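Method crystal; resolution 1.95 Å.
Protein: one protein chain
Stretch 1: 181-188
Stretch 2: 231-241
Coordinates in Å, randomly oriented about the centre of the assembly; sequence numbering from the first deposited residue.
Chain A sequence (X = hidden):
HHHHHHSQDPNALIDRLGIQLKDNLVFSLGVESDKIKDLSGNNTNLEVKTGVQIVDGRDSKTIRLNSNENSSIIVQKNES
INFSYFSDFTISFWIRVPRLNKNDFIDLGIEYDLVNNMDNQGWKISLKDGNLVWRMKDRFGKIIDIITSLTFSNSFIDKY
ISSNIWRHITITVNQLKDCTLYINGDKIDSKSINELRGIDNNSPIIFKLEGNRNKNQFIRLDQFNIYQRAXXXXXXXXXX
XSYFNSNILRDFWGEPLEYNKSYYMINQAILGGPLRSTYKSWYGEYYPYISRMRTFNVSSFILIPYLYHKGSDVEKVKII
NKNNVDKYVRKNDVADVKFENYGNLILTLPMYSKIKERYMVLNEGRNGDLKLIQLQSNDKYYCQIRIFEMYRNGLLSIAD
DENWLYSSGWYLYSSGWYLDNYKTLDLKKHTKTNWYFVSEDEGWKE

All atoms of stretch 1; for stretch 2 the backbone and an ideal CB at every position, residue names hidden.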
ATOM      1  N   LEU A 181       4.668   3.110 -18.276  1.00 26.31           N
ATOM      2  CA  LEU A 181       4.744   2.938 -16.830  1.00 25.90           C
ATOM      3  C   LEU A 181       3.340   2.844 -16.222  1.00 24.38           C
ATOM      4  O   LEU A 181       2.449   3.631 -16.553  1.00 23.80           O
ATOM      5  CB  LEU A 181       5.523   4.084 -16.189  1.00 27.17           C
ATOM      6  CG  LEU A 181       5.862   3.842 -14.710  1.00 28.96           C
ATOM      7  CD1 LEU A 181       7.244   4.358 -14.355  1.00 32.62           C
ATOM      8  CD2 LEU A 181       4.833   4.476 -13.792  1.00 28.46           C
ATOM      9  N   TYR A 182       3.198   1.894 -15.288  1.00 24.50           N
ATOM     10  CA  TYR A 182       1.955   1.556 -14.612  1.00 23.55           C
ATOM     11  C   TYR A 182       2.180   1.621 -13.091  1.00 23.80           C
ATOM     12  O   TYR A 182       3.245   1.237 -12.622  1.00 24.13           O
ATOM     13  CB  TYR A 182       1.513   0.129 -14.959  1.00 25.47           C
ATOM     14  CG  TYR A 182       1.231  -0.169 -16.410  1.00 24.59           C
ATOM     15  CD1 TYR A 182       2.257  -0.476 -17.286  1.00 24.78           C
ATOM     16  CD2 TYR A 182      -0.067  -0.208 -16.904  1.00 26.12           C
ATOM     17  CE1 TYR A 182       2.010  -0.752 -18.623  1.00 26.86           C
ATOM     18  CE2 TYR A 182      -0.331  -0.492 -18.239  1.00 26.46           C
ATOM     19  CZ  TYR A 182       0.709  -0.754 -19.110  1.00 25.79           C
ATOM     20  OH  TYR A 182       0.483  -1.037 -20.433  1.00 25.08           O
ATOM     21  N   ILE A 183       1.182   2.117 -12.340  1.00 22.16           N
ATOM     22  CA  ILE A 183       1.096   1.937 -10.884  1.00 23.89           C
ATOM     23  C   ILE A 183      -0.216   1.194 -10.595  1.00 23.19           C
ATOM     24  O   ILE A 183      -1.269   1.598 -11.112  1.00 22.72           O
ATOM     25  CB  ILE A 183       1.184   3.274 -10.111  1.00 23.95           C
ATOM     26  CG1 ILE A 183       2.483   4.015 -10.417  1.00 25.15           C
ATOM     27  CG2 ILE A 183       1.043   3.030  -8.615  1.00 24.77           C
ATOM     28  CD1 ILE A 183       2.565   5.428  -9.902  1.00 25.61           C
ATOM     29  N   ASN A 184      -0.121   0.101  -9.819  1.00 23.17           N
ATOM     30  CA  ASN A 184      -1.236  -0.737  -9.413  1.00 24.10           C
ATOM     31  C   ASN A 184      -2.050  -1.137 -10.650  1.00 25.68           C
ATOM     32  O   ASN A 184      -3.277  -1.097 -10.649  1.00 24.79           O
ATOM     33  CB  ASN A 184      -2.076  -0.051  -8.324  1.00 24.92           C
ATOM     34  CG  ASN A 184      -1.295   0.206  -7.045  1.00 25.40           C
ATOM     35  OD1 ASN A 184      -0.274  -0.439  -6.784  1.00 25.13           O
ATOM     36  ND2 ASN A 184      -1.744   1.163  -6.246  1.00 25.83           N
ATOM     37  N   GLY A 185      -1.347  -1.522 -11.721  1.00 24.86           N
ATOM     38  CA  GLY A 185      -1.985  -2.055 -12.903  1.00 24.59           C
ATOM     39  C   GLY A 185      -2.612  -0.991 -13.795  1.00 25.38           C
ATOM     40  O   GLY A 185      -3.199  -1.340 -14.809  1.00 24.08           O
ATOM     41  N   ASP A 186      -2.534   0.290 -13.405  1.00 26.82           N
ATOM     42  CA  ASP A 186      -3.043   1.415 -14.199  1.00 26.24           C
ATOM     43  C   ASP A 186      -1.898   2.154 -14.916  1.00 26.91           C
ATOM     44  O   ASP A 186      -0.943   2.613 -14.303  1.00 25.62           O
ATOM     45  CB  ASP A 186      -3.783   2.426 -13.322  1.00 29.20           C
ATOM     46  CG  ASP A 186      -5.057   1.910 -12.680  1.00 32.03           C
ATOM     47  OD1 ASP A 186      -5.707   1.033 -13.282  1.00 34.23           O
ATOM     48  OD2 ASP A 186      -5.392   2.401 -11.586  1.00 34.17           O
ATOM     49  N   LYS A 187      -2.046   2.332 -16.227  1.00 26.75           N
ATOM     50  CA  LYS A 187      -1.112   3.087 -17.037  1.00 29.28           C
ATOM     51  C   LYS A 187      -1.111   4.559 -16.612  1.00 30.49           C
ATOM     52  O   LYS A 187      -2.165   5.180 -16.489  1.00 32.73           O
ATOM     53  CB  LYS A 187      -1.520   2.961 -18.501  1.00 31.85           C
ATOM     54  CG  LYS A 187      -0.549   3.591 -19.483  1.00 33.25           C
ATOM     55  CD  LYS A 187      -0.814   3.151 -20.893  1.00 35.64           C
ATOM     56  CE  LYS A 187      -2.204   3.499 -21.365  1.00 36.31           C
ATOM     57  NZ  LYS A 187      -2.309   3.350 -22.834  1.00 39.56           N
ATOM     58  N   ILE A 188       0.089   5.085 -16.366  1.00 27.68           N
ATOM     59  CA  ILE A 188       0.335   6.415 -15.822  1.00 29.77           C
ATOM     60  C   ILE A 188       0.886   7.325 -16.921  1.00 27.31           C
ATOM     61  O   ILE A 188       0.538   8.488 -17.009  1.00 25.56           O
ATOM     62  CB  ILE A 188       1.353   6.328 -14.663  1.00 32.52           C
ATOM     63  CG1 ILE A 188       0.849   5.447 -13.526  1.00 37.72           C
ATOM     64  CG2 ILE A 188       1.751   7.704 -14.154  1.00 34.62           C
ATOM     65  CD1 ILE A 188      -0.521   5.828 -13.026  1.00 38.36           C
ATOM     66  N   UNK A 231       4.728  -6.545 -21.786  1.00 28.99           N
ATOM     67  CA  UNK A 231       3.353  -6.926 -21.527  1.00 28.77           C
ATOM     68  C   UNK A 231       2.438  -5.824 -22.065  1.00 28.88           C
ATOM     69  O   UNK A 231       2.788  -4.635 -22.025  1.00 30.71           O
ATOM     70  CB  UNK A 231       3.118  -7.164 -20.034  1.00 28.77           C
ATOM     71  N   UNK A 232       1.266  -6.223 -22.576  1.00 29.68           N
ATOM     72  CA  UNK A 232       0.261  -5.269 -23.002  1.00 32.88           C
ATOM     73  C   UNK A 232      -0.535  -4.822 -21.762  1.00 32.51           C
ATOM     74  O   UNK A 232      -0.351  -5.354 -20.663  1.00 30.85           O
ATOM     75  CB  UNK A 232      -0.655  -5.876 -24.066  1.00 32.88           C
ATOM     76  N   UNK A 233      -1.381  -3.806 -21.963  1.00 31.43           N
ATOM     77  CA  UNK A 233      -2.122  -3.132 -20.908  1.00 33.45           C
ATOM     78  C   UNK A 233      -2.974  -4.156 -20.132  1.00 32.04           C
ATOM     79  O   UNK A 233      -3.063  -4.082 -18.878  1.00 30.44           O
ATOM     80  CB  UNK A 233      -3.001  -2.026 -21.495  1.00 33.45           C
ATOM     81  N   UNK A 234      -3.573  -5.118 -20.847  1.00 31.23           N
ATOM     82  CA  UNK A 234      -4.442  -6.154 -20.222  1.00 32.02           C
ATOM     83  C   UNK A 234      -3.614  -7.137 -19.391  1.00 31.31           C
ATOM     84  O   UNK A 234      -4.055  -7.613 -18.342  1.00 30.16           O
ATOM     85  CB  UNK A 234      -5.224  -6.918 -21.292  1.00 32.02           C
ATOM     86  N   UNK A 235      -2.430  -7.479 -19.900  1.00 29.46           N
ATOM     87  CA  UNK A 235      -1.525  -8.373 -19.205  1.00 29.43           C
ATOM     88  C   UNK A 235      -1.023  -7.732 -17.899  1.00 27.57           C
ATOM     89  O   UNK A 235      -0.850  -8.433 -16.917  1.00 30.75           O
ATOM     90  CB  UNK A 235      -0.348  -8.740 -20.111  1.00 29.43           C
ATOM     91  N   UNK A 236      -0.789  -6.412 -17.886  1.00 28.16           N
ATOM     92  CA  UNK A 236      -0.278  -5.727 -16.683  1.00 27.84           C
ATOM     93  C   UNK A 236      -1.371  -5.740 -15.599  1.00 28.28           C
ATOM     94  O   UNK A 236      -1.093  -5.984 -14.430  1.00 25.96           O
ATOM     95  CB  UNK A 236       0.146  -4.293 -17.007  1.00 27.84           C
ATOM     96  N   UNK A 237      -2.626  -5.512 -15.997  1.00 28.99           N
ATOM     97  CA  UNK A 237      -3.750  -5.568 -15.049  1.00 32.34           C
ATOM     98  C   UNK A 237      -3.828  -6.967 -14.428  1.00 32.33           C
ATOM     99  O   UNK A 237      -3.973  -7.128 -13.216  1.00 30.05           O
ATOM    100  CB  UNK A 237      -5.067  -5.216 -15.743  1.00 32.34           C
ATOM    101  N   UNK A 238      -3.706  -7.985 -15.277  1.00 34.88           N
ATOM    102  CA  UNK A 238      -3.741  -9.391 -14.858  1.00 37.34           C
ATOM    103  C   UNK A 238      -2.585  -9.681 -13.886  1.00 33.88           C
ATOM    104  O   UNK A 238      -2.774 -10.370 -12.888  1.00 29.03           O
ATOM    105  CB  UNK A 238      -3.662 -10.316 -16.074  1.00 37.34           C
ATOM    106  N   UNK A 239      -1.385  -9.156 -14.187  1.00 31.21           N
ATOM    107  CA  UNK A 239      -0.217  -9.347 -13.314  1.00 29.00           C
ATOM    108  C   UNK A 239      -0.509  -8.734 -11.932  1.00 28.14           C
ATOM    109  O   UNK A 239      -0.259  -9.353 -10.867  1.00 26.87           O
ATOM    110  CB  UNK A 239       1.033  -8.717 -13.932  1.00 29.00           C
ATOM    111  N   UNK A 240      -1.059  -7.516 -11.933  1.00 27.24           N
ATOM    112  CA  UNK A 240      -1.355  -6.829 -10.683  1.00 26.52           C
ATOM    113  C   UNK A 240      -2.366  -7.642  -9.866  1.00 26.74           C
ATOM    114  O   UNK A 240      -2.164  -7.857  -8.656  1.00 25.29           O
ATOM    115  CB  UNK A 240      -1.889  -5.421 -10.956  1.00 26.52           C
ATOM    116  N   UNK A 241      -3.445  -8.080 -10.538  1.00 28.24           N
ATOM    117  CA  UNK A 241      -4.538  -8.823  -9.922  1.00 29.00           C
ATOM    118  C   UNK A 241      -4.034 -10.138  -9.324  1.00 30.19           C
ATOM    119  O   UNK A 241      -4.595 -10.618  -8.322  1.00 29.27           O
ATOM    120  CB  UNK A 241      -5.640  -9.095 -10.947  1.00 29.00           C
TER

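Stretch 1 is a tight hairpin, its type I' turn running from I183 to D186, and the helix of stretch 2 lies against the turn and the ring of Y182.

Position 231 precedes the helix, and its CB finds nothing of stretch 1 nearby, so many residues would suit. It is L231; a water links L231 O (2.7 Å) to Y182 OH (2.6 Å).

At 232 the CB points away, and the extended backbone immediately before a helix asks for a cap: Ser, Thr, Asp or Asn. N232 is deposited; N232 OD1 accepts from the backbone N of 235 at 2.8 Å.

Position 233 opens the helix with CB sideways, 3.8 Å from Y182 OH, and the amine of K187 lies within reach of a long side chain. Glu is the obvious answer, Gln a neutral alternative. E233 extends with chi1 and chi2 both t, passes the edge of the Y182 ring with CG, and forms a salt bridge from OE1 to K187 NZ at 3.3 Å; the hydrogen bond within it is weak. A water joins E233 OE2 (2.6 Å) to K187 N (3.0 Å), and another joins E233 O (2.7 Å) to G185 O (2.5 Å).

Position 234 points away and tolerates most polar residues; it is S234. Position 235, out of reach of stretch 1, can serve its own helix start. E235 does so, as its OE1 accepts from N232 N at 2.8 Å.

Position 236 points toward stretch 1, with CB 4.0 Å from Y182 CE2. A compact apolar side chain fits: Val, Ile or perhaps Ala. V236, chi1 t, lays CG1 over one ring face, 3.5 Å from Y182 CG, a CH-pi contact.

At 237 the CB points sideways, 4.4 Å from G185 O, with the CA of 237 4.3 Å from G185 O. A side chain leading outward suits, and E237 reaches no partner in stretch 1.

Positions 238 and 239 are out of reach, leaving stretch 1 no say; they are M238 and L239.

Position 240 points toward the turn, its CB 3.9 Å from G185 CA. G185 has no side chain, and an ideal CB there would sit only 3.1 Å from the CB of 240. The bare turn backbone invites a flat or broad apolar group: Phe, Leu or Met. F240 offers one ring face to N184 CA (3.4 Å from CE1) and G185 N (3.9 Å from CG).

Position 241 points sideways with nothing near, so polar residues suit; it is N241.

Stretch 2 231-241: LNESEVEMLFN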
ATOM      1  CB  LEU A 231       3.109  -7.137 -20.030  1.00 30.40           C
ATOM      2  CG  LEU A 231       4.021  -8.113 -19.291  1.00 30.47           C
ATOM      3  CD1 LEU A 231       3.619  -8.200 -17.828  1.00 32.68           C
ATOM      4  CD2 LEU A 231       3.989  -9.494 -19.918  1.00 32.44           C
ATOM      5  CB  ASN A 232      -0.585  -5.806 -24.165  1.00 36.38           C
ATOM      6  CG  ASN A 232      -1.492  -6.960 -23.796  1.00 38.51           C
ATOM      7  OD1 ASN A 232      -2.001  -7.036 -22.675  1.00 39.95           O
ATOM      8  ND2 ASN A 232      -1.704  -7.856 -24.743  1.00 37.81           N
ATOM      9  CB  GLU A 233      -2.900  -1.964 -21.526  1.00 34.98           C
ATOM     10  CG  GLU A 233      -3.502  -1.018 -20.505  1.00 40.15           C
ATOM     11  CD  GLU A 233      -4.061   0.284 -21.059  1.00 42.21           C
ATOM     12  OE1 GLU A 233      -3.894   0.523 -22.267  1.00 45.44           O
ATOM     13  OE2 GLU A 233      -4.684   1.049 -20.282  1.00 39.39           O
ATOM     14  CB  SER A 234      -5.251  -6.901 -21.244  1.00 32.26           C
ATOM     15  OG  SER A 234      -6.116  -6.017 -21.924  1.00 36.02           O
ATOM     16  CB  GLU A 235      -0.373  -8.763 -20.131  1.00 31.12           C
ATOM     17  CG  GLU A 235      -0.800  -9.689 -21.244  1.00 34.75           C
ATOM     18  CD  GLU A 235       0.264  -9.977 -22.291  1.00 37.62           C
ATOM     19  OE1 GLU A 235       1.010  -9.047 -22.655  1.00 36.62           O
ATOM     20  OE2 GLU A 235       0.331 -11.123 -22.747  1.00 39.78           O
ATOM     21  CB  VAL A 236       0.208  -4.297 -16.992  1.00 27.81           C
ATOM     22  CG1 VAL A 236       0.555  -3.534 -15.722  1.00 28.42           C
ATOM     23  CG2 VAL A 236       1.384  -4.289 -17.962  1.00 27.97           C
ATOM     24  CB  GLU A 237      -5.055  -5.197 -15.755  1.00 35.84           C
ATOM     25  CG  GLU A 237      -6.212  -4.977 -14.811  1.00 42.02           C
ATOM     26  CD  GLU A 237      -7.438  -4.412 -15.499  1.00 47.64           C
ATOM     27  OE1 GLU A 237      -7.912  -5.055 -16.443  1.00 52.94           O
ATOM     28  OE2 GLU A 237      -7.877  -3.307 -15.123  1.00 58.64           O
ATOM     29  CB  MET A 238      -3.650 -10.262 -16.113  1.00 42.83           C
ATOM     30  CG  MET A 238      -3.539 -11.745 -15.899  1.00 50.23           C
ATOM     31  SD  MET A 238      -3.488 -12.588 -17.534  1.00 70.47           S
ATOM     32  CE  MET A 238      -4.926 -11.896 -18.357  1.00 64.43           C
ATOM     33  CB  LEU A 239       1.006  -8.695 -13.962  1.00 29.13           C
ATOM     34  CG  LEU A 239       2.258  -8.616 -13.083  1.00 29.55           C
ATOM     35  CD1 LEU A 239       2.714 -10.004 -12.689  1.00 29.56           C
ATOM     36  CD2 LEU A 239       3.379  -7.884 -13.795  1.00 29.95           C
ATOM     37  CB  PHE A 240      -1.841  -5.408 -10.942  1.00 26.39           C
ATOM     38  CG  PHE A 240      -2.339  -4.693  -9.709  1.00 25.22           C
ATOM     39  CD1 PHE A 240      -1.447  -4.229  -8.758  1.00 26.95           C
ATOM     40  CD2 PHE A 240      -3.690  -4.478  -9.509  1.00 26.03           C
ATOM     41  CE1 PHE A 240      -1.893  -3.571  -7.624  1.00 27.24           C
ATOM     42  CE2 PHE A 240      -4.147  -3.825  -8.378  1.00 25.90           C
ATOM     43  CZ  PHE A 240      -3.246  -3.355  -7.444  1.00 27.82           C
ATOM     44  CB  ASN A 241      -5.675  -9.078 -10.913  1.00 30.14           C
ATOM     45  CG  ASN A 241      -6.439  -7.822 -11.251  1.00 30.58           C
ATOM     46  OD1 ASN A 241      -6.468  -6.870 -10.473  1.00 33.14           O
ATOM     47  ND2 ASN A 241      -7.051  -7.797 -12.422  1.00 34.20           N
TER
HETATM   48  O   HOH W   1       2.471  -1.971 -21.805  1.00 26.72           O
HETATM   49  O   HOH W   2      -3.421  -2.011 -17.218  1.00 32.34           O
HETATM   50  O   HOH W   3      -4.327   0.932 -17.688  1.00 34.04           O
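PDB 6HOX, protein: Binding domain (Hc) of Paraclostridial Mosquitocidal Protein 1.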